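Local coordinates for protein myosin-2 (Saccharomyces cerevisiae, PDB 6IXO) that carries organelles and other cargo along actin cables as a class V myosin motor, its globular tail domain, the part described here, binding the cargo receptors, at residues L97-V102 with W162-L166; L119-L123 with Y140-T145; F208-I212 with V229-L234. Where two conformers were deposited one is given. Residues are numbered along the deposited sequence.

Contact 1: residues L97-V102 with W162-L166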
ATOM      1  N   LEU A  97      -3.926  -3.195  10.333  1.00 32.72           N
ATOM      2  CA  LEU A  97      -3.977  -2.367   9.126  1.00 28.53           C
ATOM      3  C   LEU A  97      -3.293  -2.987   7.912  1.00 28.71           C
ATOM      4  O   LEU A  97      -3.849  -3.005   6.816  1.00 28.50           O
ATOM      5  CB  LEU A  97      -3.337  -0.998   9.421  1.00 26.79           C
ATOM      6  CG  LEU A  97      -3.280  -0.080   8.205  1.00 27.23           C
ATOM      7  CD1 LEU A  97      -4.642   0.252   7.668  1.00 27.77           C
ATOM      8  CD2 LEU A  97      -2.555   1.202   8.662  1.00 29.48           C
ATOM      9  N   ILE A  98      -2.087  -3.507   8.091  1.00 25.92           N
ATOM     10  CA  ILE A  98      -1.361  -4.020   6.930  1.00 24.19           C
ATOM     11  C   ILE A  98      -1.978  -5.359   6.441  1.00 27.07           C
ATOM     12  O   ILE A  98      -2.361  -5.443   5.275  1.00 27.54           O
ATOM     13  CB  ILE A  98       0.170  -4.193   7.237  1.00 28.88           C
ATOM     14  CG1 ILE A  98       0.815  -2.799   7.395  1.00 27.33           C
ATOM     15  CG2 ILE A  98       0.852  -5.000   6.125  1.00 28.35           C
ATOM     16  CD1 ILE A  98       2.220  -2.852   8.195  1.00 22.82           C
ATOM     17  N   PRO A  99      -2.083  -6.385   7.313  1.00 28.25           N
ATOM     18  CA  PRO A  99      -2.676  -7.620   6.749  1.00 27.61           C
ATOM     19  C   PRO A  99      -4.105  -7.424   6.250  1.00 29.06           C
ATOM     20  O   PRO A  99      -4.417  -7.963   5.180  1.00 33.86           O
ATOM     21  CB  PRO A  99      -2.636  -8.630   7.923  1.00 29.66           C
ATOM     22  CG  PRO A  99      -2.363  -7.810   9.148  1.00 34.13           C
ATOM     23  CD  PRO A  99      -1.635  -6.575   8.701  1.00 29.49           C
ATOM     24  N   SER A 100      -4.953  -6.662   6.951  1.00 27.26           N
ATOM     25  CA  SER A 100      -6.342  -6.553   6.465  1.00 30.45           C
ATOM     26  C   SER A 100      -6.384  -5.797   5.166  1.00 29.94           C
ATOM     27  O   SER A 100      -7.169  -6.107   4.287  1.00 28.23           O
ATOM     28  CB  SER A 100      -7.244  -5.901   7.491  1.00 29.17           C
ATOM     29  OG  SER A 100      -7.341  -6.743   8.633  1.00 37.81           O
ATOM     30  N   GLY A 101      -5.528  -4.793   5.017  1.00 29.51           N
ATOM     31  CA  GLY A 101      -5.543  -4.055   3.761  1.00 26.80           C
ATOM     32  C   GLY A 101      -5.080  -4.896   2.590  1.00 28.37           C
ATOM     33  O   GLY A 101      -5.628  -4.827   1.500  1.00 26.33           O
ATOM     34  N   VAL A 102      -4.039  -5.687   2.790  1.00 22.78           N
ATOM     35  CA  VAL A 102      -3.535  -6.495   1.681  1.00 22.14           C
ATOM     36  C   VAL A 102      -4.585  -7.563   1.307  1.00 28.23           C
ATOM     37  O   VAL A 102      -4.829  -7.857   0.120  1.00 24.98           O
ATOM     38  CB  VAL A 102      -2.190  -7.167   2.057  1.00 27.05           C
ATOM     39  CG1 VAL A 102      -1.714  -8.094   0.938  1.00 28.81           C
ATOM     40  CG2 VAL A 102      -1.087  -6.039   2.361  1.00 24.35           C
ATOM     41  N   TRP A 162      -6.113   2.901   1.908  1.00 24.48           N
ATOM     42  CA  TRP A 162      -5.142   2.112   2.659  1.00 24.65           C
ATOM     43  C   TRP A 162      -3.775   2.780   2.699  1.00 28.52           C
ATOM     44  O   TRP A 162      -3.153   2.865   3.748  1.00 25.46           O
ATOM     45  CB  TRP A 162      -5.004   0.743   2.033  1.00 23.15           C
ATOM     46  CG  TRP A 162      -4.107  -0.227   2.793  1.00 20.08           C
ATOM     47  CD1 TRP A 162      -4.258  -0.660   4.099  1.00 21.75           C
ATOM     48  CD2 TRP A 162      -2.960  -0.883   2.280  1.00 19.49           C
ATOM     49  NE1 TRP A 162      -3.276  -1.580   4.399  1.00 21.98           N
ATOM     50  CE2 TRP A 162      -2.473  -1.740   3.292  1.00 19.63           C
ATOM     51  CE3 TRP A 162      -2.294  -0.845   1.052  1.00 23.33           C
ATOM     52  CZ2 TRP A 162      -1.346  -2.537   3.119  1.00 20.92           C
ATOM     53  CZ3 TRP A 162      -1.179  -1.665   0.869  1.00 24.06           C
ATOM     54  CH2 TRP A 162      -0.720  -2.499   1.890  1.00 23.27           C
ATOM     55  N   LEU A 163      -3.317   3.230   1.543  1.00 23.48           N
ATOM     56  CA  LEU A 163      -1.974   3.783   1.438  1.00 24.08           C
ATOM     57  C   LEU A 163      -1.878   5.049   2.321  1.00 27.04           C
ATOM     58  O   LEU A 163      -0.864   5.273   2.988  1.00 27.60           O
ATOM     59  CB  LEU A 163      -1.637   4.090  -0.025  1.00 28.34           C
ATOM     60  CG  LEU A 163      -0.155   4.370  -0.347  1.00 35.83           C
ATOM     61  CD1 LEU A 163       0.774   3.354   0.326  1.00 32.90           C
ATOM     62  CD2 LEU A 163       0.116   4.388  -1.863  1.00 31.99           C
ATOM     63  N   LYS A 164      -2.941   5.845   2.349  1.00 25.54           N
ATOM     64  CA  LYS A 164      -2.938   7.032   3.206  1.00 25.89           C
ATOM     65  C   LYS A 164      -2.848   6.657   4.676  1.00 28.95           C
ATOM     66  O   LYS A 164      -2.121   7.286   5.453  1.00 26.24           O
ATOM     67  CB  LYS A 164      -4.188   7.886   2.954  1.00 26.10           C
ATOM     68  CG  LYS A 164      -4.314   9.040   3.990  1.00 26.70           C
ATOM     69  CD  LYS A 164      -5.521   9.985   3.673  1.00 31.68           C
ATOM     70  CE  LYS A 164      -5.413  10.605   2.256  1.00 34.44           C
ATOM     71  NZ  LYS A 164      -4.194  11.519   2.067  1.00 34.61           N
ATOM     72  N   LYS A 165      -3.567   5.622   5.076  1.00 22.56           N
ATOM     73  CA  LYS A 165      -3.475   5.156   6.460  1.00 25.10           C
ATOM     74  C   LYS A 165      -2.073   4.661   6.792  1.00 24.99           C
ATOM     75  O   LYS A 165      -1.579   4.906   7.899  1.00 26.66           O
ATOM     76  CB  LYS A 165      -4.502   4.026   6.736  1.00 24.62           C
ATOM     77  CG  LYS A 165      -5.959   4.537   6.890  1.00 25.83           C
ATOM     78  CD  LYS A 165      -6.942   3.295   6.754  1.00 26.79           C
ATOM     79  CE  LYS A 165      -8.403   3.792   6.856  1.00 29.25           C
ATOM     80  NZ  LYS A 165      -8.703   4.287   8.207  1.00 34.49           N
ATOM     81  N   LEU A 166      -1.441   3.973   5.843  1.00 22.98           N
ATOM     82  CA  LEU A 166      -0.048   3.563   6.022  1.00 24.15           C
ATOM     83  C   LEU A 166       0.870   4.768   6.240  1.00 28.13           C
ATOM     84  O   LEU A 166       1.721   4.733   7.112  1.00 25.33           O
ATOM     85  CB  LEU A 166       0.469   2.784   4.811  1.00 21.34           C
ATOM     86  CG  LEU A 166      -0.225   1.415   4.627  1.00 25.20           C
ATOM     87  CD1 LEU A 166       0.429   0.789   3.419  1.00 24.39           C
ATOM     88  CD2 LEU A 166      -0.053   0.454   5.834  1.00 24.58           C
TER

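Contact 2: residues L119-L123 with Y140-T145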
ATOM      1  N   LEU A 119     -16.861 -10.444 -18.773  1.00 45.04           N
ATOM      2  CA  LEU A 119     -17.169  -9.528 -19.864  1.00 45.00           C
ATOM      3  C   LEU A 119     -16.617 -10.053 -21.174  1.00 47.33           C
ATOM      4  O   LEU A 119     -17.316 -10.083 -22.205  1.00 48.57           O
ATOM      5  CB  LEU A 119     -16.601  -8.131 -19.545  1.00 38.93           C
ATOM      6  CG  LEU A 119     -17.011  -7.033 -20.526  1.00 43.37           C
ATOM      7  CD1 LEU A 119     -18.528  -7.031 -20.769  1.00 42.34           C
ATOM      8  CD2 LEU A 119     -16.523  -5.675 -19.995  1.00 38.60           C
ATOM      9  N   ASN A 120     -15.367 -10.495 -21.155  1.00 52.23           N
ATOM     10  CA  ASN A 120     -14.784 -11.057 -22.373  0.62 51.38           C
ATOM     11  C   ASN A 120     -15.501 -12.321 -22.794  1.00 54.07           C
ATOM     12  O   ASN A 120     -15.700 -12.560 -23.980  1.00 53.23           O
ATOM     13  CB  ASN A 120     -13.293 -11.351 -22.206  0.62 52.80           C
ATOM     14  CG  ASN A 120     -12.700 -12.031 -23.431  0.62 53.88           C
ATOM     15  OD1 ASN A 120     -12.384 -11.383 -24.422  0.62 53.21           O
ATOM     16  ND2 ASN A 120     -12.572 -13.347 -23.372  0.62 53.58           N
ATOM     17  N   SER A 121     -15.923 -13.127 -21.828  1.00 52.81           N
ATOM     18  CA  SER A 121     -16.644 -14.346 -22.156  1.00 52.30           C
ATOM     19  C   SER A 121     -18.006 -14.052 -22.789  1.00 49.16           C
ATOM     20  O   SER A 121     -18.469 -14.778 -23.688  1.00 51.89           O
ATOM     21  CB  SER A 121     -16.847 -15.212 -20.907  1.00 57.92           C
ATOM     22  OG  SER A 121     -17.709 -16.308 -21.227  1.00 66.27           O
ATOM     23  N   ILE A 122     -18.649 -12.999 -22.293  1.00 49.41           N
ATOM     24  CA  ILE A 122     -19.956 -12.565 -22.784  1.00 54.41           C
ATOM     25  C   ILE A 122     -19.853 -12.033 -24.214  1.00 53.21           C
ATOM     26  O   ILE A 122     -20.641 -12.392 -25.093  1.00 51.54           O
ATOM     27  CB  ILE A 122     -20.548 -11.480 -21.844  1.00 57.98           C
ATOM     28  CG1 ILE A 122     -21.099 -12.133 -20.572  1.00 55.66           C
ATOM     29  CG2 ILE A 122     -21.648 -10.697 -22.529  1.00 62.97           C
ATOM     30  CD1 ILE A 122     -21.239 -11.156 -19.385  1.00 50.45           C
ATOM     31  N   LEU A 123     -18.849 -11.197 -24.445  1.00 49.14           N
ATOM     32  CA  LEU A 123     -18.673 -10.556 -25.747  1.00 53.08           C
ATOM     33  C   LEU A 123     -18.205 -11.537 -26.816  1.00 57.43           C
ATOM     34  O   LEU A 123     -18.480 -11.362 -28.013  1.00 60.65           O
ATOM     35  CB  LEU A 123     -17.662  -9.402 -25.633  1.00 47.71           C
ATOM     36  CG  LEU A 123     -18.110  -8.156 -24.870  1.00 50.02           C
ATOM     37  CD1 LEU A 123     -16.960  -7.161 -24.713  1.00 47.98           C
ATOM     38  CD2 LEU A 123     -19.297  -7.504 -25.571  1.00 53.56           C
ATOM     39  N   TYR A 140     -27.644  -6.354 -20.522  1.00 69.72           N
ATOM     40  CA  TYR A 140     -26.746  -7.210 -19.764  1.00 59.16           C
ATOM     41  C   TYR A 140     -25.273  -6.834 -19.959  1.00 54.03           C
ATOM     42  O   TYR A 140     -24.512  -6.699 -18.989  1.00 51.54           O
ATOM     43  CB  TYR A 140     -26.964  -8.665 -20.158  1.00 59.70           C
ATOM     44  CG  TYR A 140     -26.127  -9.607 -19.356  1.00 60.56           C
ATOM     45  CD1 TYR A 140     -26.038  -9.479 -17.979  1.00 64.62           C
ATOM     46  CD2 TYR A 140     -25.425 -10.628 -19.966  1.00 64.94           C
ATOM     47  CE1 TYR A 140     -25.266 -10.345 -17.230  1.00 64.17           C
ATOM     48  CE2 TYR A 140     -24.662 -11.503 -19.231  1.00 66.80           C
ATOM     49  CZ  TYR A 140     -24.581 -11.356 -17.866  1.00 67.10           C
ATOM     50  OH  TYR A 140     -23.814 -12.223 -17.129  1.00 69.60           O
ATOM     51  N   VAL A 141     -24.865  -6.698 -21.216  1.00 50.50           N
ATOM     52  CA  VAL A 141     -23.492  -6.304 -21.519  1.00 50.91           C
ATOM     53  C   VAL A 141     -23.194  -4.970 -20.850  1.00 47.32           C
ATOM     54  O   VAL A 141     -22.090  -4.738 -20.319  1.00 43.74           O
ATOM     55  CB  VAL A 141     -23.274  -6.201 -23.044  1.00 49.91           C
ATOM     56  CG1 VAL A 141     -21.853  -5.685 -23.366  1.00 47.37           C
ATOM     57  CG2 VAL A 141     -23.463  -7.539 -23.652  1.00 52.92           C
ATOM     58  N   SER A 142     -24.198  -4.101 -20.859  1.00 49.47           N
ATOM     59  CA  SER A 142     -24.083  -2.757 -20.304  1.00 55.31           C
ATOM     60  C   SER A 142     -23.905  -2.805 -18.783  1.00 53.23           C
ATOM     61  O   SER A 142     -23.102  -2.070 -18.208  1.00 45.80           O
ATOM     62  CB  SER A 142     -25.318  -1.937 -20.702  1.00 63.46           C
ATOM     63  OG  SER A 142     -25.180  -0.600 -20.252  1.00 72.71           O
ATOM     64  N   LEU A 143     -24.644  -3.706 -18.141  1.00 54.90           N
ATOM     65  CA  LEU A 143     -24.510  -3.941 -16.706  1.00 52.11           C
ATOM     66  C   LEU A 143     -23.124  -4.448 -16.309  1.00 45.57           C
ATOM     67  O   LEU A 143     -22.531  -3.979 -15.336  1.00 45.79           O
ATOM     68  CB  LEU A 143     -25.575  -4.953 -16.253  1.00 59.70           C
ATOM     69  CG  LEU A 143     -25.397  -5.665 -14.903  1.00 68.11           C
ATOM     70  CD1 LEU A 143     -25.752  -4.764 -13.746  1.00 69.02           C
ATOM     71  CD2 LEU A 143     -26.229  -6.940 -14.844  1.00 78.23           C
ATOM     72  N   VAL A 144     -22.618  -5.429 -17.043  1.00 42.35           N
ATOM     73  CA  VAL A 144     -21.337  -6.016 -16.678  1.00 40.80           C
ATOM     74  C   VAL A 144     -20.229  -5.004 -16.959  1.00 37.50           C
ATOM     75  O   VAL A 144     -19.237  -4.928 -16.230  1.00 37.29           O
ATOM     76  CB  VAL A 144     -21.075  -7.335 -17.449  1.00 39.59           C
ATOM     77  CG1 VAL A 144     -19.697  -7.924 -17.085  1.00 39.76           C
ATOM     78  CG2 VAL A 144     -22.174  -8.327 -17.138  1.00 43.34           C
ATOM     79  N   THR A 145     -20.395  -4.229 -18.024  1.00 39.02           N
ATOM     80  CA  THR A 145     -19.404  -3.208 -18.328  1.00 39.56           C
ATOM     81  C   THR A 145     -19.325  -2.175 -17.202  1.00 38.73           C
ATOM     82  O   THR A 145     -18.238  -1.785 -16.812  1.00 35.23           O
ATOM     83  CB  THR A 145     -19.722  -2.520 -19.640  1.00 39.81           C
ATOM     84  OG1 THR A 145     -19.772  -3.508 -20.672  1.00 41.82           O
ATOM     85  CG2 THR A 145     -18.642  -1.478 -19.967  1.00 46.71           C
TER

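Contact 3: residues F208-I212 with V229-L234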
ATOM      1  N   PHE A 208       7.469  -2.916  10.493  1.00 28.85           N
ATOM      2  CA  PHE A 208       6.379  -2.398   9.671  1.00 30.56           C
ATOM      3  C   PHE A 208       6.560  -2.722   8.187  1.00 36.91           C
ATOM      4  O   PHE A 208       5.638  -3.223   7.525  1.00 31.03           O
ATOM      5  CB  PHE A 208       6.280  -0.872   9.914  1.00 24.49           C
ATOM      6  CG  PHE A 208       5.321  -0.129   8.995  1.00 25.72           C
ATOM      7  CD1 PHE A 208       4.062   0.226   9.444  1.00 24.68           C
ATOM      8  CD2 PHE A 208       5.709   0.273   7.714  1.00 27.67           C
ATOM      9  CE1 PHE A 208       3.176   0.970   8.609  1.00 23.27           C
ATOM     10  CE2 PHE A 208       4.855   1.002   6.895  1.00 24.99           C
ATOM     11  CZ  PHE A 208       3.582   1.354   7.343  1.00 26.16           C
ATOM     12  N   PHE A 209       7.730  -2.407   7.644  1.00 29.21           N
ATOM     13  CA  PHE A 209       8.003  -2.766   6.254  1.00 28.66           C
ATOM     14  C   PHE A 209       8.093  -4.296   6.055  1.00 32.43           C
ATOM     15  O   PHE A 209       7.603  -4.833   5.038  1.00 28.41           O
ATOM     16  CB  PHE A 209       9.294  -2.102   5.763  1.00 26.32           C
ATOM     17  CG  PHE A 209       9.111  -0.681   5.389  1.00 28.68           C
ATOM     18  CD1 PHE A 209       8.579  -0.337   4.151  1.00 32.95           C
ATOM     19  CD2 PHE A 209       9.432   0.339   6.296  1.00 29.78           C
ATOM     20  CE1 PHE A 209       8.373   0.998   3.800  1.00 29.73           C
ATOM     21  CE2 PHE A 209       9.232   1.681   5.959  1.00 29.88           C
ATOM     22  CZ  PHE A 209       8.699   2.018   4.710  1.00 31.81           C
ATOM     23  N   ASN A 210       8.678  -5.020   7.007  1.00 27.31           N
ATOM     24  CA  ASN A 210       8.635  -6.491   6.888  1.00 31.95           C
ATOM     25  C   ASN A 210       7.217  -7.057   6.785  1.00 35.68           C
ATOM     26  O   ASN A 210       6.960  -8.054   6.095  1.00 36.13           O
ATOM     27  CB  ASN A 210       9.293  -7.136   8.079  1.00 43.03           C
ATOM     28  CG  ASN A 210      10.695  -7.494   7.796  1.00 51.94           C
ATOM     29  OD1 ASN A 210      10.989  -8.037   6.730  1.00 45.76           O
ATOM     30  ND2 ASN A 210      11.586  -7.195   8.733  1.00 64.82           N
ATOM     31  N   SER A 211       6.315  -6.437   7.526  1.00 29.51           N
ATOM     32  CA  SER A 211       4.931  -6.898   7.563  1.00 34.97           C
ATOM     33  C   SER A 211       4.295  -6.662   6.198  1.00 33.81           C
ATOM     34  O   SER A 211       3.569  -7.518   5.683  1.00 32.87           O
ATOM     35  CB  SER A 211       4.176  -6.176   8.680  1.00 37.07           C
ATOM     36  OG  SER A 211       2.822  -6.601   8.731  1.00 39.70           O
ATOM     37  N   ILE A 212       4.585  -5.513   5.585  1.00 31.77           N
ATOM     38  CA  ILE A 212       4.103  -5.299   4.220  1.00 29.99           C
ATOM     39  C   ILE A 212       4.666  -6.359   3.300  1.00 35.32           C
ATOM     40  O   ILE A 212       3.932  -6.989   2.532  1.00 31.98           O
ATOM     41  CB  ILE A 212       4.481  -3.933   3.707  1.00 29.24           C
ATOM     42  CG1 ILE A 212       3.723  -2.870   4.509  1.00 28.55           C
ATOM     43  CG2 ILE A 212       4.085  -3.759   2.229  1.00 27.61           C
ATOM     44  CD1 ILE A 212       4.169  -1.455   4.186  1.00 27.46           C
ATOM     45  N   VAL A 229       3.926   0.277  -3.474  1.00 24.00           N
ATOM     46  CA  VAL A 229       3.568   0.641  -2.113  1.00 27.97           C
ATOM     47  C   VAL A 229       4.813   1.062  -1.332  1.00 27.45           C
ATOM     48  O   VAL A 229       4.856   2.104  -0.680  1.00 25.88           O
ATOM     49  CB  VAL A 229       2.904  -0.533  -1.393  1.00 27.83           C
ATOM     50  CG1 VAL A 229       2.833  -0.250   0.135  1.00 30.72           C
ATOM     51  CG2 VAL A 229       1.507  -0.795  -2.019  1.00 30.63           C
ATOM     52  N   VAL A 230       5.858   0.252  -1.418  1.00 24.54           N
ATOM     53  CA  VAL A 230       7.021   0.556  -0.597  1.00 24.39           C
ATOM     54  C   VAL A 230       7.802   1.767  -1.093  1.00 25.82           C
ATOM     55  O   VAL A 230       8.314   2.576  -0.284  1.00 26.92           O
ATOM     56  CB  VAL A 230       7.947  -0.698  -0.525  1.00 27.21           C
ATOM     57  CG1 VAL A 230       9.288  -0.318   0.183  1.00 27.76           C
ATOM     58  CG2 VAL A 230       7.210  -1.771   0.274  1.00 30.47           C
ATOM     59  N   THR A 231       7.909   1.938  -2.408  1.00 24.73           N
ATOM     60  CA  THR A 231       8.560   3.119  -2.980  0.58 28.25           C
ATOM     61  C   THR A 231       7.842   4.400  -2.536  1.00 31.28           C
ATOM     62  O   THR A 231       8.458   5.434  -2.186  1.00 27.30           O
ATOM     63  CB  THR A 231       8.569   3.020  -4.526  0.58 28.88           C
ATOM     64  OG1 THR A 231       9.504   2.009  -4.920  0.58 34.14           O
ATOM     65  CG2 THR A 231       8.962   4.353  -5.152  0.58 35.69           C
ATOM     66  N   THR A 232       6.508   4.342  -2.581  1.00 26.67           N
ATOM     67  CA  THR A 232       5.706   5.509  -2.113  1.00 25.46           C
ATOM     68  C   THR A 232       5.997   5.783  -0.638  1.00 27.96           C
ATOM     69  O   THR A 232       6.231   6.925  -0.227  1.00 24.94           O
ATOM     70  CB  THR A 232       4.183   5.272  -2.306  1.00 27.05           C
ATOM     71  OG1 THR A 232       3.911   5.120  -3.696  1.00 27.69           O
ATOM     72  CG2 THR A 232       3.351   6.466  -1.760  1.00 28.43           C
ATOM     73  N   LEU A 233       6.056   4.732   0.161  1.00 23.97           N
ATOM     74  CA  LEU A 233       6.259   4.947   1.601  1.00 24.97           C
ATOM     75  C   LEU A 233       7.686   5.407   1.957  1.00 25.74           C
ATOM     76  O   LEU A 233       7.866   6.246   2.861  1.00 24.53           O
ATOM     77  CB  LEU A 233       5.922   3.672   2.376  1.00 23.75           C
ATOM     78  CG  LEU A 233       4.412   3.324   2.310  1.00 26.72           C
ATOM     79  CD1 LEU A 233       4.135   2.011   3.029  1.00 21.76           C
ATOM     80  CD2 LEU A 233       3.470   4.444   2.881  1.00 28.37           C
ATOM     81  N   LEU A 234       8.685   4.846   1.284  1.00 25.11           N
ATOM     82  CA  LEU A 234      10.077   5.271   1.500  1.00 29.41           C
ATOM     83  C   LEU A 234      10.290   6.733   1.116  1.00 25.63           C
ATOM     84  O   LEU A 234      10.953   7.495   1.839  1.00 24.95           O
ATOM     85  CB  LEU A 234      11.040   4.396   0.680  1.00 26.11           C
ATOM     86  CG  LEU A 234      11.117   2.951   1.166  1.00 27.24           C
ATOM     87  CD1 LEU A 234      11.912   2.113   0.179  1.00 31.61           C
ATOM     88  CD2 LEU A 234      11.732   2.867   2.600  1.00 28.86           C
TER

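Contact 1: residues L97-V102 with W162-L166
The dominant bump is the indole of Trp162, a knob seated in the hole formed by Leu97, Ile98, Gly101 and Val102 on the antiparallel helix (the axes of these two segments lie 10.7 Å apart at 168°). Gly101 makes the hollow possible. Its CA lies over the five-membered ring, 3.7 Å from the centroid in a CH-pi contact, and a CB would clash with Trp162 NE1, so glycine suits the place. The far end of the indole meets Val102 (CG2 of Val102 to CH2 of Trp162, 3.6 Å). Leu97 is the bump in the other direction, its methyls reaching among Trp162, Lys165 and Leu166: CD1 of Leu97 lies 3.7 Å from Trp162 CD1, and CD2 of Leu97 3.8 Å from Leu166 CD2. Leu166 CD2 also reaches Ile98 CG1 at 3.7 Å. Lys165 packs its methylenes against Leu97 CD1 (CB and CD each 3.9 Å away), while its NZ goes to the carbonyl oxygens of Thr90 and Leu92. Within the globular tail, this buried contact joins helices 97-124 and 134-180. Trp162 NE1 donates to Leu97 O (2.9 Å), which also accepts from Gly101 N, so the indole's one polar group is satisfied inside an otherwise apolar interface.

Contact 2: residues L119-L123 with Y140-T145
Tyr140 opens the second segment with its ring leaning to Ile122, whose CD1 comes within 3.4 Å of Tyr140 CE2; the same ring packs edge-to-face with Trp66 of helix 53-67, so a broad aromatic residue serves two neighbours. Val141 follows, a compact branched residue that fits between two larger ones: its CG2 is 3.8 Å from Ile122 CG2, and its CG1 is 3.8 Å from Leu123 CD2. Ser142 turns away and Leu143 faces elsewhere, touching helices 53-67 and 71-90. The two segments belong to helices 97-124 and 134-180, consecutive in the chain and joined by a short connection into an antiparallel helical hairpin of the all-helical globular tail; the axes of these two segments run 10.4 Å apart at 162°. Val144, one turn beyond Tyr140, points toward the partner helix. Its small side chain is consistent with the close backbone approach here, 6.3 Å from Leu119 CA to Val144 CA, with Val144 CG1 4.0 Å from Leu119 CB and Val144 CG2 3.7 Å from Ile122 CD1. Thr145 ends the segment at the interface edge: its OG1 donates to Val141 O (2.6 Å), satisfying the hydroxyl within its own helix while Leu119 CD1 packs 3.7 Å from Thr145 OG1.

Contact 3: residues F208-I212 with V229-L234
Phe209, Leu233 and Ile212 bury more surface here than the other residues and set the form of the contact. The Phe209 side chain leaves its helix sideways, yet its long flat ring reaches across: CE1 lies 4.0 Å from Val230 CG1 and 3.9 Å from Leu233 CB, and CZ is 3.8 Å from Leu234 CD2. An aromatic residue suits this place because the helices are well separated, with segment axes 11.5 Å apart and even the nearest alpha carbons, those of Phe209 and Val230, 7.7 Å from each other. Leu233 answers from the other helix, pointing toward its partner and extending CD1 to within 3.7 Å of Ile212 CD1; the same methyl meets the edge of the Phe208 ring, 4.1 Å from Phe208 CE2. Ile212, one turn after Phe208, also points inward, and its CG2 methyl, on the beta branch, approaches Val230 CG2 at 4.2 Å and Val229 CG1 at 4.3 Å. Helices 202-218 and 223-247 form an antiparallel helical hairpin, at 162° between these segments, in the interior of the cargo-binding tail. Leu267 of helix 254-273 touches both Phe209 and Leu234, while Ile98 of helix 97-124 packs on Phe208 and Ile212. No hydrogen bond crosses between the two segments: the side chains that meet are all hydrocarbon, so their cohesion rests on van der Waals contact and the exclusion of water.

From the N terminus, helix 97-124 enters contact 1 with its first turn and contact 2 near its end. The chain then turns back into helix 134-180, which closes contact 2 first and contact 1 about six turns later, so contact 2 is nested inside the loop of contact 1. Their centres lie 32 Å apart along the same hairpin, one deep in the domain and the other far from its centre. Contact 3 follows in series, closing a loop as short as that of contact 2, between helices 202-218 and 223-247. It adjoins contact 1, with Ile98 against Phe208, Ser211 and Ile212, and Leu163 against Thr232; the two hairpins are thereby joined into one helical body.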